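Side-chain contacts in nitrosopumilus output domain-containing protein (Pyrococcus horikoshii, PDB 2P9X), which is of unknown function but binds zinc ions and belongs to the Nitrosopumilus output domain 5 family, assembling from four all-helical subunits: residues K55-G58 and E59-R63; A25-E28 and A29-R32; T11-L14 and A15-V19; E66-I69 and I70-K74. All coordinates share one frame; numbering follows the deposited sequence.

Interaction 1. Residues K55-G58 and E59-R63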
loop_
_atom_site.group_PDB
_atom_site.type_symbol
_atom_site.label_atom_id
_atom_site.label_comp_id
_atom_site.label_asym_id
_atom_site.label_seq_id
_atom_site.Cartn_x
_atom_site.Cartn_y
_atom_site.Cartn_z
ATOM N N LYS A 55 -6.815 -0.919 -6.290
ATOM C CA LYS A 55 -7.650 -0.680 -5.112
ATOM C C LYS A 55 -7.088 -1.384 -3.880
ATOM O O LYS A 55 -7.310 -0.953 -2.752
ATOM C CB LYS A 55 -9.087 -1.132 -5.372
ATOM C CG LYS A 55 -9.903 -0.079 -6.100
ATOM C CD LYS A 55 -11.206 -0.628 -6.637
ATOM C CE LYS A 55 -11.968 0.458 -7.383
ATOM N NZ LYS A 55 -13.210 -0.071 -8.009
ATOM N N LEU A 56 -6.337 -2.455 -4.096
ATOM C CA LEU A 56 -5.752 -3.190 -2.985
ATOM C C LEU A 56 -4.512 -2.528 -2.388
ATOM O O LEU A 56 -4.439 -2.304 -1.178
ATOM C CB LEU A 56 -5.399 -4.612 -3.440
ATOM C CG LEU A 56 -4.698 -5.526 -2.432
ATOM C CD1 LEU A 56 -5.543 -5.692 -1.175
ATOM C CD2 LEU A 56 -4.454 -6.881 -3.088
ATOM N N PHE A 57 -3.550 -2.190 -3.244
ATOM C CA PHE A 57 -2.287 -1.613 -2.791
ATOM C C PHE A 57 -1.937 -0.230 -3.325
ATOM O O PHE A 57 -0.912 0.323 -2.945
ATOM C CB PHE A 57 -1.135 -2.545 -3.167
ATOM C CG PHE A 57 -1.194 -3.899 -2.518
ATOM C CD1 PHE A 57 -1.187 -4.025 -1.136
ATOM C CD2 PHE A 57 -1.179 -5.055 -3.299
ATOM C CE1 PHE A 57 -1.156 -5.285 -0.533
ATOM C CE2 PHE A 57 -1.146 -6.321 -2.706
ATOM C CZ PHE A 57 -1.132 -6.432 -1.323
ATOM N N GLY A 58 -2.761 0.312 -4.211
ATOM C CA GLY A 58 -2.451 1.613 -4.777
ATOM C C GLY A 58 -1.926 1.446 -6.188
ATOM O O GLY A 58 -1.578 0.338 -6.592
ATOM N N GLU A 59 -1.847 2.545 -6.935
ATOM C CA GLU A 59 -1.400 2.488 -8.323
ATOM C C GLU A 59 0.083 2.200 -8.528
ATOM O O GLU A 59 0.468 1.588 -9.527
ATOM C CB GLU A 59 -1.775 3.785 -9.038
ATOM C CG GLU A 59 -1.522 3.746 -10.530
ATOM C CD GLU A 59 -1.958 5.020 -11.215
ATOM O OE1 GLU A 59 -3.152 5.372 -11.099
ATOM O OE2 GLU A 59 -1.108 5.666 -11.866
ATOM N N TYR A 60 0.918 2.639 -7.595
ATOM C CA TYR A 60 2.350 2.395 -7.704
ATOM C C TYR A 60 2.605 0.889 -7.626
ATOM O O TYR A 60 3.333 0.321 -8.445
ATOM C CB TYR A 60 3.095 3.127 -6.585
ATOM C CG TYR A 60 2.960 4.632 -6.673
ATOM C CD1 TYR A 60 3.537 5.339 -7.725
ATOM C CD2 TYR A 60 2.206 5.345 -5.738
ATOM C CE1 TYR A 60 3.369 6.716 -7.853
ATOM C CE2 TYR A 60 2.028 6.726 -5.859
ATOM C CZ TYR A 60 2.614 7.402 -6.922
ATOM O OH TYR A 60 2.432 8.759 -7.068
ATOM N N SER A 61 1.984 0.238 -6.647
ATOM C CA SER A 61 2.141 -1.199 -6.490
ATOM C C SER A 61 1.528 -1.959 -7.662
ATOM O O SER A 61 2.092 -2.950 -8.124
ATOM C CB SER A 61 1.502 -1.651 -5.174
ATOM O OG SER A 61 1.733 -3.037 -4.975
ATOM N N ALA A 62 0.380 -1.491 -8.146
ATOM C CA ALA A 62 -0.289 -2.144 -9.272
ATOM C C ALA A 62 0.601 -2.072 -10.501
ATOM O O ALA A 62 0.713 -3.040 -11.259
ATOM C CB ALA A 62 -1.634 -1.473 -9.561
ATOM N N ARG A 63 1.234 -0.922 -10.701
ATOM C CA ARG A 63 2.125 -0.749 -11.846
ATOM C C ARG A 63 3.309 -1.706 -11.759
ATOM O O ARG A 63 3.687 -2.318 -12.757
ATOM C CB ARG A 63 2.624 0.698 -11.922
ATOM C CG ARG A 63 1.715 1.609 -12.742
ATOM C CD ARG A 63 1.780 1.229 -14.218
ATOM N NE ARG A 63 3.097 1.522 -14.777
ATOM C CZ ARG A 63 3.693 0.805 -15.722
ATOM N NH1 ARG A 63 3.096 -0.269 -16.231
ATOM N NH2 ARG A 63 4.887 1.164 -16.164
HETATM O O HOH W 1 0.734 1.958 -4.374
#
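Phe-57 and Ser-61 meet where helix 46-57 ends and helix 59-76 begins. Phe-57 CB touches both CB and OG of Ser-61, each at 3.4 Å, the serine OG lying anti to its own backbone N (chi1 -176°). The phenylalanine CG stands beside the backbone N and anti to the carbonyl carbon (chi1 -63°), which turns the ring away from Ser-61 and against Leu-56, whose CG rests 3.5 Å above the centre of one face. Ser-61 OG approaches the same ring obliquely, and its hydrogen-bond partner is the OG of Ser-61 of the third subunit.

Between the two helices the chain turns at Gly-58, with a positive phi of 104°. A side chain here would be jammed against the carbonyl O of Phe-57, a constraint glycine escapes. The backbone is bridged twice. Ala-62 N donates to Gly-58 O over 3.1 Å, and a water gives a hydrogen to Phe-57 O at 2.7 Å while accepting from Ser-61 N at 3.1 Å. Glu-59 runs extended away from the turn to the second subunit, whose Lys-55 is its salt-bridge partner; Tyr-60 OH is hydrogen-bonded to His-30 ND1 of that same subunit. This is a tight turn between consecutive helices, in which a positive-phi glycine ends helix 46-57 and occupies the N-cap position of helix 59-76, here buried at the meeting of subunits.

Interaction 2. Residues A25-E28 and A29-R32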
loop_
_atom_site.group_PDB
_atom_site.type_symbol
_atom_site.label_atom_id
_atom_site.label_comp_id
_atom_site.label_asym_id
_atom_site.label_seq_id
_atom_site.Cartn_x
_atom_site.Cartn_y
_atom_site.Cartn_z
ATOM N N ALA A 25 -2.811 -15.667 -1.776
ATOM C CA ALA A 25 -3.994 -15.699 -0.918
ATOM C C ALA A 25 -4.583 -14.313 -0.703
ATOM O O ALA A 25 -5.802 -14.139 -0.691
ATOM C CB ALA A 25 -3.645 -16.316 0.421
ATOM N N VAL A 26 -3.717 -13.323 -0.517
ATOM C CA VAL A 26 -4.185 -11.963 -0.286
ATOM C C VAL A 26 -4.885 -11.384 -1.510
ATOM O O VAL A 26 -5.997 -10.856 -1.408
ATOM C CB VAL A 26 -3.009 -11.060 0.150
ATOM C CG1 VAL A 26 -3.423 -9.595 0.154
ATOM C CG2 VAL A 26 -2.556 -11.481 1.547
ATOM N N LEU A 27 -4.253 -11.477 -2.674
ATOM C CA LEU A 27 -4.891 -10.933 -3.868
ATOM C C LEU A 27 -6.173 -11.699 -4.189
ATOM O O LEU A 27 -7.177 -11.102 -4.560
ATOM C CB LEU A 27 -3.934 -10.980 -5.066
ATOM C CG LEU A 27 -4.485 -10.444 -6.396
ATOM C CD1 LEU A 27 -5.049 -9.039 -6.235
ATOM C CD2 LEU A 27 -3.352 -10.450 -7.424
ATOM N N GLU A 28 -6.151 -13.018 -4.038
ATOM C CA GLU A 28 -7.349 -13.794 -4.335
ATOM C C GLU A 28 -8.495 -13.467 -3.383
ATOM O O GLU A 28 -9.652 -13.441 -3.787
ATOM C CB GLU A 28 -7.028 -15.286 -4.329
ATOM C CG GLU A 28 -6.545 -15.737 -5.697
ATOM C CD GLU A 28 -5.750 -17.012 -5.671
ATOM O OE1 GLU A 28 -5.593 -17.606 -4.583
ATOM O OE2 GLU A 28 -5.257 -17.410 -6.752
ATOM N N ALA A 29 -8.181 -13.200 -2.122
ATOM C CA ALA A 29 -9.238 -12.842 -1.179
ATOM C C ALA A 29 -9.867 -11.525 -1.621
ATOM O O ALA A 29 -11.082 -11.347 -1.553
ATOM C CB ALA A 29 -8.666 -12.698 0.222
ATOM N N HIS A 30 -9.024 -10.595 -2.056
ATOM C CA HIS A 30 -9.481 -9.291 -2.522
ATOM C C HIS A 30 -10.355 -9.410 -3.768
ATOM O O HIS A 30 -11.426 -8.818 -3.837
ATOM C CB HIS A 30 -8.273 -8.408 -2.822
ATOM C CG HIS A 30 -8.627 -7.077 -3.401
ATOM N ND1 HIS A 30 -9.278 -6.098 -2.681
ATOM C CD2 HIS A 30 -8.396 -6.551 -4.627
ATOM C CE1 HIS A 30 -9.428 -5.025 -3.435
ATOM N NE2 HIS A 30 -8.901 -5.273 -4.623
ATOM N N LEU A 31 -9.906 -10.179 -4.752
ATOM C CA LEU A 31 -10.688 -10.332 -5.984
ATOM C C LEU A 31 -11.997 -11.062 -5.746
ATOM O O LEU A 31 -13.004 -10.766 -6.382
ATOM C CB LEU A 31 -9.876 -11.078 -7.049
ATOM C CG LEU A 31 -8.613 -10.360 -7.533
ATOM C CD1 LEU A 31 -7.854 -11.295 -8.470
ATOM C CD2 LEU A 31 -8.976 -9.057 -8.243
ATOM N N ARG A 32 -11.976 -12.031 -4.839
ATOM C CA ARG A 32 -13.170 -12.809 -4.520
ATOM C C ARG A 32 -14.210 -11.926 -3.849
ATOM O O ARG A 32 -15.382 -11.922 -4.234
ATOM C CB ARG A 32 -12.809 -13.959 -3.576
ATOM C CG ARG A 32 -13.902 -15.003 -3.382
ATOM C CD ARG A 32 -13.702 -16.182 -4.331
ATOM N NE ARG A 32 -14.541 -16.102 -5.522
ATOM C CZ ARG A 32 -14.301 -16.757 -6.654
ATOM N NH1 ARG A 32 -13.240 -17.543 -6.765
ATOM N NH2 ARG A 32 -15.139 -16.641 -7.670
#
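Leu-27 and Leu-31, one helical turn apart on helix 23-35, supply the apolar side-chain contact of this segment pair. Followed outward, Leu-31 begins with a CB that passes 3.7 Å from Leu-27 O. Its CG, turned to the side of the backbone N (chi1 -64°), comes closer still, 3.4 Å from the same Leu-27 O, and lies 4.0 Å from Leu-27 CD1. At the tip, the CD1 of Leu-31 reaches the CG of Leu-27 at 4.0 Å, and the two side chains cross obliquely. Leu-27 O thus has carbon atoms beside it while it accepts the backbone bond from Leu-31 N, at 2.9 Å with an N-H...O angle of 165°.

Ala-29 packs on Ala-29 of the fourth subunit, and the His-30 ring is held at both nitrogens, NE2 by Ala-52 O and ND1 by the second subunit. Glu-28 extends its carboxylate toward Glu-24; both belong to one zinc site seen in this protein but without zinc in this chain, and a cation there would probably ease the closeness of their like charges. Leu-27 and Leu-31 form part of the apolar stripe of an amphipathic helix, Leu-27 facing Val-53 and Leu-56 and Leu-31 facing Ala-52 of helix 46-57.

Interaction 3. Residues T11-L14 and A15-V19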
loop_
_atom_site.group_PDB
_atom_site.type_symbol
_atom_site.label_atom_id
_atom_site.label_comp_id
_atom_site.label_asym_id
_atom_site.label_seq_id
_atom_site.Cartn_x
_atom_site.Cartn_y
_atom_site.Cartn_z
ATOM N N THR A 11 1.268 -17.991 -15.306
ATOM C CA THR A 11 2.453 -17.148 -15.199
ATOM C C THR A 11 2.268 -16.145 -14.069
ATOM O O THR A 11 3.193 -15.894 -13.299
ATOM C CB THR A 11 2.725 -16.386 -16.500
ATOM O OG1 THR A 11 2.912 -17.323 -17.564
ATOM C CG2 THR A 11 3.985 -15.531 -16.367
ATOM N N ILE A 12 1.073 -15.569 -13.972
ATOM C CA ILE A 12 0.803 -14.605 -12.914
ATOM C C ILE A 12 0.856 -15.284 -11.550
ATOM O O ILE A 12 1.467 -14.771 -10.615
ATOM C CB ILE A 12 -0.580 -13.940 -13.091
ATOM C CG1 ILE A 12 -0.577 -13.083 -14.358
ATOM C CG2 ILE A 12 -0.897 -13.071 -11.872
ATOM C CD1 ILE A 12 -1.895 -12.373 -14.623
ATOM N N ILE A 13 0.224 -16.444 -11.441
ATOM C CA ILE A 13 0.223 -17.177 -10.186
ATOM C C ILE A 13 1.650 -17.480 -9.726
ATOM O O ILE A 13 1.969 -17.330 -8.547
ATOM C CB ILE A 13 -0.593 -18.478 -10.327
ATOM C CG1 ILE A 13 -2.085 -18.131 -10.386
ATOM C CG2 ILE A 13 -0.291 -19.408 -9.174
ATOM C CD1 ILE A 13 -2.955 -19.246 -10.921
ATOM N N LEU A 14 2.513 -17.899 -10.647
ATOM C CA LEU A 14 3.898 -18.193 -10.269
ATOM C C LEU A 14 4.610 -16.912 -9.830
ATOM O O LEU A 14 5.422 -16.933 -8.907
ATOM C CB LEU A 14 4.652 -18.851 -11.431
ATOM C CG LEU A 14 4.170 -20.247 -11.832
ATOM C CD1 LEU A 14 4.948 -20.720 -13.046
ATOM C CD2 LEU A 14 4.343 -21.220 -10.673
ATOM N N ALA A 15 4.293 -15.795 -10.480
ATOM C CA ALA A 15 4.909 -14.522 -10.113
ATOM C C ALA A 15 4.503 -14.142 -8.688
ATOM O O ALA A 15 5.331 -13.692 -7.897
ATOM C CB ALA A 15 4.494 -13.425 -11.093
ATOM N N LEU A 16 3.230 -14.335 -8.352
ATOM C CA LEU A 16 2.769 -13.990 -7.010
ATOM C C LEU A 16 3.473 -14.851 -5.967
ATOM O O LEU A 16 3.856 -14.360 -4.908
ATOM C CB LEU A 16 1.251 -14.172 -6.895
ATOM C CG LEU A 16 0.378 -13.411 -7.900
ATOM C CD1 LEU A 16 -1.085 -13.727 -7.614
ATOM C CD2 LEU A 16 0.636 -11.909 -7.815
ATOM N N ARG A 17 3.658 -16.130 -6.272
ATOM C CA ARG A 17 4.324 -17.036 -5.342
ATOM C C ARG A 17 5.794 -16.657 -5.176
ATOM O O ARG A 17 6.381 -16.869 -4.112
ATOM C CB ARG A 17 4.181 -18.481 -5.828
ATOM C CG ARG A 17 2.751 -18.987 -5.674
ATOM C CD ARG A 17 2.540 -20.374 -6.263
ATOM N NE ARG A 17 1.146 -20.776 -6.115
ATOM C CZ ARG A 17 0.564 -21.741 -6.820
ATOM N NH1 ARG A 17 1.259 -22.417 -7.727
ATOM N NH2 ARG A 17 -0.721 -22.015 -6.632
ATOM N N GLU A 18 6.381 -16.091 -6.229
ATOM C CA GLU A 18 7.775 -15.663 -6.187
ATOM C C GLU A 18 7.927 -14.422 -5.315
ATOM O O GLU A 18 8.926 -14.259 -4.618
ATOM C CB GLU A 18 8.282 -15.348 -7.594
ATOM C CG GLU A 18 9.762 -14.999 -7.632
ATOM C CD GLU A 18 10.273 -14.744 -9.031
ATOM O OE1 GLU A 18 9.608 -15.176 -9.997
ATOM O OE2 GLU A 18 11.349 -14.120 -9.163
ATOM N N VAL A 19 6.934 -13.539 -5.365
ATOM C CA VAL A 19 6.963 -12.315 -4.576
ATOM C C VAL A 19 7.024 -12.612 -3.084
ATOM O O VAL A 19 7.950 -12.188 -2.387
ATOM C CB VAL A 19 5.712 -11.449 -4.842
ATOM C CG1 VAL A 19 5.685 -10.266 -3.879
ATOM C CG2 VAL A 19 5.726 -10.957 -6.281
#
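Ile-13 and Arg-17 lie side by side, pointing the same way along helix 3-19, and the methyl of one sits squarely on the flat end of the other. Ile-13 CG2 is 3.4 Å from Arg-17 CZ, above the centre of the guanidinium plane, so that the group is met over a face and its N-H bonds remain directed around the rim. The arginine chain reaches this position extended from CG to NE, after a first torsion (chi1 -71°) that sets CG beside the backbone N and 3.4 Å from Ile-13 O. Its NE forms a salt bridge with Glu-24, a zinc-site residue on helix 23-35, which probably limits the rotation of the guanidinium against the isoleucine.

Ile-12 and Leu-16 repeat the parallel alignment on the buried flank, where Ile-12 CG2 approaches Leu-16 CG at 4.2 Å. That same Leu-16 CG comes within 3.2 Å of Ile-12 O, the carbonyl that also takes the backbone bond from Leu-16 N at 2.9 Å. An alanine in place of Leu-16 would probably open a gap beside Ile-12 CG2 and deprive Leu-23 and Leu-27 of part of their packing.

Glu-18, a residue of another zinc site seen in this protein though with no zinc bound to this chain, extends from another flank, and its OE1 forms a salt bridge with Lys-72. In the fold, Leu-16 faces Leu-23 and Leu-27 of helix 23-35, Ile-12 packs against Ile-69 of helix 59-76, and both touch Ile-39 in a loop; helix 3-19 thereby packs against both helix 23-35 and helix 59-76.

Interaction 4. Residues E66-I69 and I70-K74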
loop_
_atom_site.group_PDB
_atom_site.type_symbol
_atom_site.label_atom_id
_atom_site.label_comp_id
_atom_site.label_asym_id
_atom_site.label_seq_id
_atom_site.Cartn_x
_atom_site.Cartn_y
_atom_site.Cartn_z
ATOM N N GLU A 66 2.245 -5.081 -12.708
ATOM C CA GLU A 66 2.040 -5.120 -14.153
ATOM C C GLU A 66 3.385 -5.330 -14.849
ATOM O O GLU A 66 3.518 -6.192 -15.716
ATOM C CB GLU A 66 1.400 -3.813 -14.630
ATOM C CG GLU A 66 0.972 -3.818 -16.090
ATOM C CD GLU A 66 0.290 -2.523 -16.510
ATOM O OE1 GLU A 66 0.741 -1.432 -16.092
ATOM O OE2 GLU A 66 -0.695 -2.590 -17.272
ATOM N N MET A 67 4.383 -4.545 -14.456
ATOM C CA MET A 67 5.712 -4.659 -15.052
ATOM C C MET A 67 6.288 -6.055 -14.856
ATOM O O MET A 67 6.873 -6.630 -15.778
ATOM C CB MET A 67 6.642 -3.613 -14.441
ATOM C CG MET A 67 6.330 -2.208 -14.922
ATOM S SD MET A 67 7.102 -0.928 -13.922
ATOM C CE MET A 67 8.818 -1.123 -14.403
ATOM N N VAL A 68 6.122 -6.599 -13.656
ATOM C CA VAL A 68 6.620 -7.929 -13.356
ATOM C C VAL A 68 5.897 -8.990 -14.191
ATOM O O VAL A 68 6.532 -9.897 -14.726
ATOM C CB VAL A 68 6.472 -8.240 -11.852
ATOM C CG1 VAL A 68 6.734 -9.708 -11.593
ATOM C CG2 VAL A 68 7.458 -7.386 -11.054
ATOM N N ILE A 69 4.579 -8.867 -14.330
ATOM C CA ILE A 69 3.826 -9.838 -15.119
ATOM C C ILE A 69 4.275 -9.829 -16.578
ATOM O O ILE A 69 4.485 -10.883 -17.181
ATOM C CB ILE A 69 2.300 -9.558 -15.065
ATOM C CG1 ILE A 69 1.772 -9.837 -13.657
ATOM C CG2 ILE A 69 1.569 -10.425 -16.096
ATOM C CD1 ILE A 69 0.335 -9.382 -13.439
ATOM N N ILE A 70 4.421 -8.639 -17.149
ATOM C CA ILE A 70 4.835 -8.524 -18.546
ATOM C C ILE A 70 6.207 -9.150 -18.753
ATOM O O ILE A 70 6.427 -9.887 -19.718
ATOM C CB ILE A 70 4.856 -7.047 -18.993
ATOM C CG1 ILE A 70 3.432 -6.482 -18.950
ATOM C CG2 ILE A 70 5.420 -6.932 -20.411
ATOM C CD1 ILE A 70 3.340 -4.993 -19.247
ATOM N N SER A 71 7.122 -8.870 -17.832
ATOM C CA SER A 71 8.477 -9.405 -17.906
ATOM C C SER A 71 8.486 -10.932 -17.836
ATOM O O SER A 71 9.216 -11.592 -18.580
ATOM C CB SER A 71 9.329 -8.833 -16.769
ATOM O OG SER A 71 9.586 -7.456 -16.971
ATOM N N LYS A 72 7.676 -11.492 -16.944
ATOM C CA LYS A 72 7.612 -12.942 -16.791
ATOM C C LYS A 72 6.976 -13.626 -17.992
ATOM O O LYS A 72 7.370 -14.733 -18.362
ATOM C CB LYS A 72 6.828 -13.315 -15.531
ATOM C CG LYS A 72 7.558 -13.044 -14.231
ATOM C CD LYS A 72 8.890 -13.768 -14.172
ATOM C CE LYS A 72 9.682 -13.338 -12.945
ATOM N NZ LYS A 72 10.760 -14.310 -12.617
ATOM N N LEU A 73 5.984 -12.982 -18.596
ATOM C CA LEU A 73 5.331 -13.585 -19.750
ATOM C C LEU A 73 6.256 -13.593 -20.966
ATOM O O LEU A 73 6.233 -14.486 -21.803
ATOM C CB LEU A 73 4.065 -12.783 -20.058
ATOM C CG LEU A 73 3.063 -13.581 -20.894
ATOM C CD1 LEU A 73 2.637 -14.885 -20.214
ATOM C CD2 LEU A 73 1.778 -12.804 -21.176
ATOM N N LYS A 74 7.065 -12.523 -21.064
ATOM C CA LYS A 74 8.047 -12.469 -22.137
ATOM C C LYS A 74 9.069 -13.601 -22.007
ATOM O O LYS A 74 9.533 -14.183 -22.979
ATOM C CB LYS A 74 8.742 -11.108 -22.078
ATOM C CG LYS A 74 7.912 -10.015 -22.754
ATOM C CD LYS A 74 8.513 -8.620 -22.571
ATOM C CE LYS A 74 7.563 -7.513 -23.043
ATOM N NZ LYS A 74 8.245 -6.220 -22.991
HETATM O O HOH W 2 8.043 -5.245 -17.804
#
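Ile-70 N to Glu-66 O, at 3.0 Å with an N-H...O angle of 168°, begins a series of i to i+4 backbone bonds, four of them across this pair, the last from Leu-73 N to Ile-69 O, that gives helix 59-76 its regular turn here. Beside that first bond the side chains of Glu-66 and Ile-70 run side by side in the same direction. The CG1 of Ile-70, beside its own backbone N with chi1 -64°, comes within 3.2 Å of Glu-66 O; beyond it, CD1 touches Glu-66 CG at 4.1 Å. The methylene part of the glutamate is therefore packed by carbon, while its buried carboxylate is gripped elsewhere: OE1 by Arg-63, OE2 by Lys-50 and the backbone N of Leu-86. A serine in place of Ile-70 removes CD1 and would probably leave a gap beside Glu-66 CG, its methylene losing that apolar contact.

On another flank a water joins the turn to Ser-71, giving a hydrogen to Met-67 O at 2.7 Å and bonding to Ser-71 OG at 2.8 Å. Lys-72 bends at its second torsion, chi2 -57°, with CG 3.3 Å from Val-68 O.

Around this turn, Ile-69 and Leu-73 face Leu-89 of helix 86-97, and Leu-73 also meets Leu-8 and Thr-11 of helix 3-19. Met-67 and Val-68 pack on the third subunit, so helix 59-76 joins the interior of its own chain to a subunit interface.

In the fold
Interactions 3 and 4 are neighbours, their centres 10 Å apart, joined by the salt bridge from Lys-72 NZ to Glu-18 OE1 at 3.0 Å and by Thr-11 CG2 against Lys-72 CB at 3.7 Å. Leu-16 CD1 meets Leu-27 CD2 at 4.0 Å, linking interaction 3 to interaction 2, which in turn touches interaction 1 where Leu-56 CD2 lies 3.9 Å from Leu-27 CD1. Interactions 2 and 4, about 20 Å apart between centres, fall on opposite sides of the chain's centre. Zinc-site residues belong to two of the contacts, Glu-28 to interaction 2 and Glu-18 to interaction 3, but neither carries zinc in this chain; the bound zinc ion is about 13 Å from the side chain of Ile-13.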